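Local coordinates for probable chemoreceptor (Methyl-accepting chemotaxis) transmembrane protein (Rhizobium meliloti, PDB 6D8V) that senses quaternary ammonium compounds as a methyl-accepting chemotaxis receptor and binds 1,1-dimethyl-prolinium in its sensory domain, at residues E14-S25 and L177-F187; E243-P251 and W261-R269. One frame throughout, in Å; residues are numbered along the deposited sequence.

Both contacts lie on the same side of the chain's centre, in the module built around the four-stranded antiparallel sheet, away from the ligand pocket. Interaction 2 is the sheet's buried interior: a hairpin held by paired backbone bonds, with two aspartate-arginine pairs, one on each face. Interaction 1 is partly buried and joins the long helix to helix 174-183 and the loop after it, with no hydrogen bond across and mostly by side chains: isoleucines and leucines lie inside, while a charged pair and a phenylalanine sit nearer the surface. The two meet. The long helix covers the hairpin face of Val248, Val263 and Val265, with Ala15 against Tyr250 and Val263; Ile22 packs on Trp261, while Phe187 reaches Val267.

Interaction 1 of 2, residues E14-S25 and L177-F187; sequences EARAIASDIAGS and LADRLSAVKPF
Asp21 OD1 sits over one face of the Arg180 guanidinium, 3.2 Å above the centre of its plane, with carboxylate and guanidinium turned 80° apart. No N-H points at the oxygen, so this salt bridge is a matter of charge alone. Ser25 OG approaches the same group obliquely, without the angle of a hydrogen bond, and Glu14 OE1 meets the Phe187 ring, 3.3 Å from CD1. The motif is an oblique helix pair, axes 10.8 Å apart and 136° between directions, consistent with a double Cache fold in which the long helix 2-45 runs past both modules and helix 174-183 joins their sheets. Asp21 reaches across because its CG stands opposite the backbone N (chi1 -169°). Deeper in, branched aliphatic residues suit the buried seam: Ile18 CG2 meets Leu181 CD2 at 3.6 Å, the side chains crossing at about a right angle, and Ile22 CD1 lies 4.2 Å from that CD2. With a serine in place of Arg180, Asp21 would probably lose its cationic mate and Phe67 its cation-pi partner. Within the long helix, Asp21 O is gripped twice, by Ser25 N and, from the opposite face of the carbonyl plane, by Ser25 OG at 2.9 Å.

Interaction 2 of 2, residues E243-P251 and W261-R269; sequences EPFDRVVYP and WLVLVDVPR
Leu262 begins the side-chain contacts of this antiparallel beta hairpin, the central pair of the four-stranded sheet: its CD1 lies 3.4 Å from Pro251 CB. Proline is tolerated because the two form a non-hydrogen-bonded pair, which needs no N-H from it. Val263 follows in a hydrogen-bonded pair, its N giving to Tyr250 O at 2.9 Å and its O receiving Tyr250 N; its side chain turns to the face covered by helix 2-45. Leu264, on the other face, runs alongside Val249, CD2 to CG1 3.6 Å. Val265 exchanges both backbone bonds with Val248, and the two valines, beta-branched residues that suit a strand, lie side by side against Ala11, a small helix residue. Asp266 places its carboxylate beside Arg247, both side chains pointing the same way: OD2 is 2.7 Å from NH1, at the guanidinium edge, in a salt bridge whose hydrogen bond is weak. Tyr239 OH accepts from Arg247 NH2, so this buried charge has a second polar partner. Asp266 CB lies over one face of the Phe245 ring, offset toward its rim. Val267 N bonds to Asp246 O at 3.0 Å, and Pro268 lies beside Phe245 in another non-hydrogen-bonded pair. Arg269 closes the register, N to Pro244 O, then bends back to Asp246. Arg269 NH2 forms a salt bridge with Asp246 OD1 at 2.6 Å, an oxygen that also accepts from Asn236 N, with the two planes 26° apart.

Interaction 1 of 2, residues E14-S25 and L177-F187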
loop_
_atom_site.group_PDB
_atom_site.type_symbol
_atom_site.label_atom_id
_atom_site.label_comp_id
_atom_site.label_asym_id
_atom_site.label_seq_id
_atom_site.Cartn_x
_atom_site.Cartn_y
_atom_site.Cartn_z
ATOM N N GLU A 14 4.460 -20.582 8.609
ATOM C CA GLU A 14 5.343 -19.522 8.149
ATOM C C GLU A 14 4.549 -18.367 7.536
ATOM O O GLU A 14 4.915 -17.197 7.699
ATOM C CB GLU A 14 6.330 -20.134 7.158
ATOM C CG GLU A 14 7.468 -19.277 6.700
ATOM C CD GLU A 14 8.336 -20.026 5.709
ATOM O OE1 GLU A 14 8.650 -21.207 5.977
ATOM O OE2 GLU A 14 8.685 -19.445 4.657
ATOM N N ALA A 15 3.455 -18.673 6.827
ATOM C CA ALA A 15 2.583 -17.608 6.331
ATOM C C ALA A 15 1.953 -16.838 7.476
ATOM O O ALA A 15 1.833 -15.609 7.397
ATOM C CB ALA A 15 1.491 -18.171 5.414
ATOM N N ARG A 16 1.555 -17.539 8.546
ATOM C CA ARG A 16 1.067 -16.859 9.742
ATOM C C ARG A 16 2.110 -15.880 10.272
ATOM O O ARG A 16 1.780 -14.745 10.632
ATOM C CB ARG A 16 0.670 -17.891 10.804
ATOM C CG ARG A 16 0.223 -17.316 12.152
ATOM C CD ARG A 16 -0.855 -18.180 12.814
ATOM N NE ARG A 16 -0.603 -19.614 12.673
ATOM C CZ ARG A 16 -1.328 -20.440 11.918
ATOM N NH1 ARG A 16 -2.372 -19.987 11.233
ATOM N NH2 ARG A 16 -1.017 -21.732 11.855
ATOM N N ALA A 17 3.381 -16.290 10.294
ATOM C CA ALA A 17 4.453 -15.381 10.694
ATOM C C ALA A 17 4.582 -14.195 9.740
ATOM O O ALA A 17 4.752 -13.053 10.185
ATOM C CB ALA A 17 5.775 -16.140 10.772
ATOM N N ILE A 18 4.527 -14.443 8.424
ATOM C CA ILE A 18 4.695 -13.370 7.445
ATOM C C ILE A 18 3.541 -12.391 7.528
ATOM O O ILE A 18 3.732 -11.174 7.406
ATOM C CB ILE A 18 4.815 -13.945 6.021
ATOM C CG1 ILE A 18 6.071 -14.829 5.871
ATOM C CG2 ILE A 18 4.744 -12.818 4.973
ATOM C CD1 ILE A 18 7.356 -14.167 6.332
ATOM N N ALA A 19 2.323 -12.909 7.723
ATOM C CA ALA A 19 1.138 -12.062 7.708
ATOM C C ALA A 19 1.129 -11.095 8.885
ATOM O O ALA A 19 0.744 -9.929 8.737
ATOM C CB ALA A 19 -0.125 -12.928 7.707
ATOM N N SER A 20 1.542 -11.550 10.068
ATOM C CA SER A 20 1.511 -10.641 11.211
ATOM C C SER A 20 2.563 -9.547 11.074
ATOM O O SER A 20 2.372 -8.434 11.579
ATOM C CB SER A 20 1.703 -11.405 12.516
ATOM O OG SER A 20 3.061 -11.704 12.724
ATOM N N ASP A 21 3.671 -9.840 10.389
ATOM C CA ASP A 21 4.660 -8.808 10.121
ATOM C C ASP A 21 4.136 -7.785 9.122
ATOM O O ASP A 21 4.217 -6.577 9.374
ATOM C CB ASP A 21 5.959 -9.437 9.628
ATOM C CG ASP A 21 7.100 -8.450 9.599
ATOM O OD1 ASP A 21 7.039 -7.491 8.803
ATOM O OD2 ASP A 21 8.047 -8.616 10.393
ATOM N N ILE A 22 3.585 -8.240 7.991
ATOM C CA ILE A 22 3.009 -7.302 7.033
ATOM C C ILE A 22 1.851 -6.544 7.673
ATOM O O ILE A 22 1.765 -5.312 7.596
ATOM C CB ILE A 22 2.569 -8.033 5.751
ATOM C CG1 ILE A 22 3.771 -8.682 5.073
ATOM C CG2 ILE A 22 1.930 -7.056 4.778
ATOM C CD1 ILE A 22 4.858 -7.701 4.753
ATOM N N ALA A 23 0.936 -7.269 8.320
ATOM C CA ALA A 23 -0.225 -6.614 8.921
ATOM C C ALA A 23 0.191 -5.601 9.985
ATOM O O ALA A 23 -0.410 -4.526 10.103
ATOM C CB ALA A 23 -1.167 -7.664 9.503
ATOM N N GLY A 24 1.224 -5.922 10.763
ATOM C CA GLY A 24 1.719 -4.967 11.738
ATOM C C GLY A 24 2.281 -3.724 11.086
ATOM O O GLY A 24 1.874 -2.600 11.393
ATOM N N SER A 25 3.231 -3.907 10.167
ATOM C CA SER A 25 3.764 -2.775 9.419
ATOM C C SER A 25 2.643 -1.929 8.811
ATOM O O SER A 25 2.644 -0.698 8.954
ATOM C CB SER A 25 4.725 -3.274 8.340
ATOM O OG SER A 25 5.704 -4.132 8.892
ATOM N N LEU A 177 7.822 -3.913 0.082
ATOM C CA LEU A 177 7.178 -5.175 0.437
ATOM C C LEU A 177 8.078 -6.355 0.087
ATOM O O LEU A 177 8.342 -7.227 0.923
ATOM C CB LEU A 177 5.832 -5.301 -0.274
ATOM C CG LEU A 177 4.665 -4.437 0.162
ATOM C CD1 LEU A 177 3.430 -4.834 -0.623
ATOM C CD2 LEU A 177 4.418 -4.588 1.660
ATOM N N ALA A 178 8.551 -6.399 -1.162
ATOM C CA ALA A 178 9.481 -7.446 -1.575
ATOM C C ALA A 178 10.657 -7.563 -0.611
ATOM O O ALA A 178 11.102 -8.674 -0.299
ATOM C CB ALA A 178 9.975 -7.162 -2.986
ATOM N N ASP A 179 11.176 -6.424 -0.135
ATOM C CA ASP A 179 12.301 -6.444 0.797
ATOM C C ASP A 179 11.924 -7.124 2.106
ATOM O O ASP A 179 12.674 -7.963 2.617
ATOM C CB ASP A 179 12.799 -5.020 1.056
ATOM C CG ASP A 179 13.710 -4.504 -0.048
ATOM O OD1 ASP A 179 14.098 -5.299 -0.930
ATOM O OD2 ASP A 179 14.039 -3.299 -0.030
ATOM N N ARG A 180 10.770 -6.767 2.675
ATOM C CA ARG A 180 10.350 -7.394 3.925
ATOM C C ARG A 180 10.201 -8.901 3.767
ATOM O O ARG A 180 10.549 -9.663 4.676
ATOM C CB ARG A 180 9.039 -6.782 4.417
ATOM C CG ARG A 180 9.107 -5.279 4.644
ATOM C CD ARG A 180 8.456 -4.865 5.952
ATOM N NE ARG A 180 9.150 -5.381 7.125
ATOM C CZ ARG A 180 9.041 -4.854 8.337
ATOM N NH1 ARG A 180 8.270 -3.793 8.520
ATOM N NH2 ARG A 180 9.704 -5.381 9.360
ATOM N N LEU A 181 9.688 -9.353 2.622
ATOM C CA LEU A 181 9.525 -10.785 2.413
ATOM C C LEU A 181 10.852 -11.516 2.308
ATOM O O LEU A 181 10.864 -12.751 2.341
ATOM C CB LEU A 181 8.697 -11.048 1.160
ATOM C CG LEU A 181 7.258 -10.549 1.241
ATOM C CD1 LEU A 181 6.445 -11.152 0.113
ATOM C CD2 LEU A 181 6.646 -10.883 2.591
ATOM N N SER A 182 11.957 -10.795 2.157
ATOM C CA SER A 182 13.277 -11.387 2.298
ATOM C C SER A 182 13.945 -11.045 3.620
ATOM O O SER A 182 14.904 -11.725 3.997
ATOM C CB SER A 182 14.180 -10.952 1.141
ATOM O OG SER A 182 13.970 -11.788 0.008
ATOM N N ALA A 183 13.549 -10.001 4.301
ATOM C CA ALA A 183 14.067 -9.786 5.642
ATOM C C ALA A 183 13.591 -10.823 6.650
ATOM O O ALA A 183 14.312 -11.205 7.537
ATOM C CB ALA A 183 13.798 -8.394 6.122
ATOM N N VAL A 184 12.369 -11.297 6.481
ATOM C CA VAL A 184 11.862 -12.418 7.235
ATOM C C VAL A 184 11.761 -13.566 6.232
ATOM O O VAL A 184 11.003 -13.527 5.291
ATOM C CB VAL A 184 10.530 -12.050 7.911
ATOM C CG1 VAL A 184 10.546 -10.618 8.387
ATOM C CG2 VAL A 184 9.368 -12.201 6.988
ATOM N N LYS A 185 12.558 -14.592 6.419
ATOM C CA LYS A 185 13.070 -15.360 5.315
ATOM C C LYS A 185 12.133 -16.297 4.615
ATOM O O LYS A 185 11.105 -16.617 5.105
ATOM C CB LYS A 185 14.344 -16.039 5.740
ATOM C CG LYS A 185 14.989 -16.885 4.684
ATOM C CD LYS A 185 15.340 -18.249 5.240
ATOM C CE LYS A 185 16.563 -18.772 4.538
ATOM N NZ LYS A 185 16.489 -20.252 4.455
ATOM N N PRO A 186 12.529 -16.680 3.331
ATOM C CA PRO A 186 11.711 -17.731 2.718
ATOM C C PRO A 186 12.142 -19.172 3.019
ATOM O O PRO A 186 13.173 -19.359 3.621
ATOM C CB PRO A 186 11.924 -17.482 1.270
ATOM C CG PRO A 186 13.373 -17.343 1.209
ATOM C CD PRO A 186 13.588 -16.317 2.262
ATOM N N PHE A 187 11.413 -20.169 2.518
ATOM C CA PHE A 187 11.347 -21.530 3.068
ATOM C C PHE A 187 12.680 -22.302 2.995
ATOM O O PHE A 187 12.844 -23.408 3.520
ATOM C CB PHE A 187 10.191 -22.299 2.447
ATOM C CG PHE A 187 9.891 -23.620 3.098
ATOM C CD1 PHE A 187 8.828 -23.759 3.971
ATOM C CD2 PHE A 187 10.611 -24.739 2.806
ATOM C CE1 PHE A 187 8.517 -24.976 4.565
ATOM C CE2 PHE A 187 10.315 -25.959 3.398
ATOM C CZ PHE A 187 9.262 -26.082 4.267
#

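Interaction 2 of 2, residues E243-P251 and W261-R269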
loop_
_atom_site.group_PDB
_atom_site.type_symbol
_atom_site.label_atom_id
_atom_site.label_comp_id
_atom_site.label_asym_id
_atom_site.label_seq_id
_atom_site.Cartn_x
_atom_site.Cartn_y
_atom_site.Cartn_z
ATOM N N GLU A 243 11.723 -27.898 -11.152
ATOM C CA GLU A 243 11.411 -28.408 -9.829
ATOM C C GLU A 243 9.991 -28.028 -9.689
ATOM O O GLU A 243 9.656 -26.885 -9.940
ATOM C CB GLU A 243 12.238 -27.715 -8.774
ATOM N N PRO A 244 9.133 -29.045 -9.276
ATOM C CA PRO A 244 7.757 -28.607 -9.132
ATOM C C PRO A 244 7.486 -28.463 -7.679
ATOM O O PRO A 244 8.219 -28.956 -6.854
ATOM C CB PRO A 244 6.961 -29.733 -9.762
ATOM C CG PRO A 244 7.866 -30.909 -9.807
ATOM C CD PRO A 244 9.074 -30.555 -9.027
ATOM N N PHE A 245 6.462 -27.712 -7.365
ATOM C CA PHE A 245 6.246 -27.318 -6.007
ATOM C C PHE A 245 4.809 -27.093 -5.749
ATOM O O PHE A 245 3.980 -27.205 -6.626
ATOM C CB PHE A 245 7.033 -26.073 -5.664
ATOM C CG PHE A 245 6.775 -24.920 -6.565
ATOM C CD1 PHE A 245 7.757 -24.032 -6.813
ATOM C CD2 PHE A 245 5.562 -24.723 -7.133
ATOM C CE1 PHE A 245 7.528 -22.975 -7.639
ATOM C CE2 PHE A 245 5.315 -23.675 -7.934
ATOM C CZ PHE A 245 6.293 -22.805 -8.198
ATOM N N ASP A 246 4.536 -26.791 -4.503
ATOM C CA ASP A 246 3.177 -26.502 -4.075
ATOM C C ASP A 246 3.038 -25.016 -3.769
ATOM O O ASP A 246 3.975 -24.374 -3.284
ATOM C CB ASP A 246 2.811 -27.315 -2.827
ATOM C CG ASP A 246 2.857 -28.811 -3.061
ATOM O OD1 ASP A 246 2.131 -29.300 -3.953
ATOM O OD2 ASP A 246 3.620 -29.498 -2.350
ATOM N N ARG A 247 1.855 -24.470 -4.040
ATOM C CA ARG A 247 1.550 -23.072 -3.751
ATOM C C ARG A 247 0.492 -23.040 -2.660
ATOM O O ARG A 247 -0.637 -23.485 -2.877
ATOM C CB ARG A 247 1.065 -22.338 -4.999
ATOM C CG ARG A 247 0.777 -20.861 -4.781
ATOM C CD ARG A 247 1.835 -19.969 -5.414
ATOM N NE ARG A 247 1.657 -19.838 -6.863
ATOM C CZ ARG A 247 2.615 -19.471 -7.704
ATOM N NH1 ARG A 247 3.830 -19.200 -7.250
ATOM N NH2 ARG A 247 2.357 -19.382 -8.998
ATOM N N VAL A 248 0.855 -22.528 -1.489
ATOM C CA VAL A 248 -0.093 -22.322 -0.403
ATOM C C VAL A 248 -0.482 -20.851 -0.380
ATOM O O VAL A 248 0.387 -19.969 -0.394
ATOM C CB VAL A 248 0.493 -22.757 0.951
ATOM C CG1 VAL A 248 -0.439 -22.352 2.068
ATOM C CG2 VAL A 248 0.715 -24.251 0.975
ATOM N N VAL A 249 -1.783 -20.585 -0.340
ATOM C CA VAL A 249 -2.308 -19.228 -0.281
ATOM C C VAL A 249 -2.878 -18.995 1.110
ATOM O O VAL A 249 -3.568 -19.858 1.664
ATOM C CB VAL A 249 -3.365 -18.989 -1.377
ATOM C CG1 VAL A 249 -2.904 -19.602 -2.681
ATOM C CG2 VAL A 249 -4.686 -19.579 -0.970
ATOM N N TYR A 250 -2.577 -17.830 1.682
ATOM C CA TYR A 250 -2.904 -17.538 3.079
ATOM C C TYR A 250 -3.466 -16.125 3.162
ATOM O O TYR A 250 -2.714 -15.142 3.230
ATOM C CB TYR A 250 -1.668 -17.703 3.968
ATOM C CG TYR A 250 -1.918 -17.708 5.455
ATOM C CD1 TYR A 250 -2.214 -18.894 6.128
ATOM C CD2 TYR A 250 -1.817 -16.536 6.202
ATOM C CE1 TYR A 250 -2.424 -18.907 7.495
ATOM C CE2 TYR A 250 -2.024 -16.539 7.570
ATOM C CZ TYR A 250 -2.329 -17.722 8.215
ATOM O OH TYR A 250 -2.538 -17.717 9.585
ATOM N N PRO A 251 -4.790 -15.983 3.132
ATOM C CA PRO A 251 -5.390 -14.662 3.341
ATOM C C PRO A 251 -5.167 -14.184 4.762
ATOM O O PRO A 251 -5.048 -14.981 5.696
ATOM C CB PRO A 251 -6.880 -14.894 3.059
ATOM C CG PRO A 251 -7.084 -16.356 3.215
ATOM C CD PRO A 251 -5.796 -17.005 2.800
ATOM N N TRP A 261 -5.005 -9.398 2.326
ATOM C CA TRP A 261 -4.015 -9.801 1.342
ATOM C C TRP A 261 -3.773 -11.303 1.425
ATOM O O TRP A 261 -4.102 -11.957 2.419
ATOM C CB TRP A 261 -2.692 -9.068 1.548
ATOM C CG TRP A 261 -2.724 -7.632 1.142
ATOM C CD1 TRP A 261 -3.752 -6.964 0.544
ATOM C CD2 TRP A 261 -1.669 -6.681 1.302
ATOM N NE1 TRP A 261 -3.399 -5.652 0.320
ATOM C CE2 TRP A 261 -2.125 -5.455 0.781
ATOM C CE3 TRP A 261 -0.380 -6.749 1.843
ATOM C CZ2 TRP A 261 -1.343 -4.307 0.784
ATOM C CZ3 TRP A 261 0.398 -5.607 1.845
ATOM C CH2 TRP A 261 -0.085 -4.403 1.314
ATOM N N LEU A 262 -3.174 -11.842 0.369
ATOM C CA LEU A 262 -2.758 -13.236 0.319
ATOM C C LEU A 262 -1.244 -13.309 0.439
ATOM O O LEU A 262 -0.516 -12.657 -0.317
ATOM C CB LEU A 262 -3.190 -13.920 -0.984
ATOM C CG LEU A 262 -4.667 -14.127 -1.232
ATOM C CD1 LEU A 262 -5.343 -14.566 0.055
ATOM C CD2 LEU A 262 -5.281 -12.852 -1.768
ATOM N N VAL A 263 -0.781 -14.096 1.385
ATOM C CA VAL A 263 0.579 -14.599 1.367
ATOM C C VAL A 263 0.575 -15.850 0.504
ATOM O O VAL A 263 -0.313 -16.701 0.627
ATOM C CB VAL A 263 1.076 -14.897 2.792
ATOM C CG1 VAL A 263 2.451 -15.510 2.763
ATOM C CG2 VAL A 263 1.086 -13.623 3.620
ATOM N N LEU A 264 1.524 -15.932 -0.409
ATOM C CA LEU A 264 1.767 -17.142 -1.172
ATOM C C LEU A 264 3.106 -17.690 -0.724
ATOM O O LEU A 264 4.103 -16.962 -0.690
ATOM C CB LEU A 264 1.802 -16.877 -2.679
ATOM C CG LEU A 264 0.656 -16.115 -3.328
ATOM C CD1 LEU A 264 0.919 -16.031 -4.820
ATOM C CD2 LEU A 264 -0.670 -16.797 -3.044
ATOM N N VAL A 265 3.131 -18.964 -0.386
ATOM C CA VAL A 265 4.348 -19.609 0.071
ATOM C C VAL A 265 4.563 -20.814 -0.829
ATOM O O VAL A 265 3.696 -21.693 -0.923
ATOM C CB VAL A 265 4.266 -19.982 1.563
ATOM C CG1 VAL A 265 2.862 -20.471 1.900
ATOM C CG2 VAL A 265 5.340 -20.995 1.932
ATOM N N ASP A 266 5.689 -20.821 -1.530
ATOM C CA ASP A 266 5.994 -21.843 -2.514
ATOM C C ASP A 266 6.998 -22.807 -1.906
ATOM O O ASP A 266 8.072 -22.388 -1.456
ATOM C CB ASP A 266 6.542 -21.210 -3.795
ATOM C CG ASP A 266 5.463 -20.489 -4.610
ATOM O OD1 ASP A 266 4.265 -20.641 -4.292
ATOM O OD2 ASP A 266 5.807 -19.773 -5.576
ATOM N N VAL A 267 6.635 -24.085 -1.873
ATOM C CA VAL A 267 7.474 -25.122 -1.286
ATOM C C VAL A 267 7.782 -26.149 -2.369
ATOM O O VAL A 267 6.865 -26.749 -2.930
ATOM C CB VAL A 267 6.805 -25.792 -0.072
ATOM C CG1 VAL A 267 7.794 -26.694 0.652
ATOM C CG2 VAL A 267 6.252 -24.728 0.882
ATOM N N PRO A 268 9.049 -26.354 -2.723
ATOM C CA PRO A 268 9.382 -27.343 -3.751
ATOM C C PRO A 268 9.393 -28.764 -3.207
ATOM O O PRO A 268 9.682 -29.016 -2.033
ATOM C CB PRO A 268 10.786 -26.916 -4.198
ATOM C CG PRO A 268 11.366 -26.237 -2.994
ATOM C CD PRO A 268 10.229 -25.612 -2.244
ATOM N N ARG A 269 9.058 -29.696 -4.094
ATOM C CA ARG A 269 9.064 -31.126 -3.793
ATOM C C ARG A 269 10.474 -31.668 -3.580
ATOM O O ARG A 269 10.823 -32.728 -4.108
ATOM C CB ARG A 269 8.387 -31.893 -4.926
ATOM C CG ARG A 269 7.084 -31.267 -5.360
ATOM C CD ARG A 269 6.026 -31.464 -4.298
ATOM N NE ARG A 269 5.088 -32.510 -4.682
ATOM C CZ ARG A 269 3.887 -32.273 -5.197
ATOM N NH1 ARG A 269 3.091 -33.282 -5.533
ATOM N NH2 ARG A 269 3.476 -31.023 -5.369
#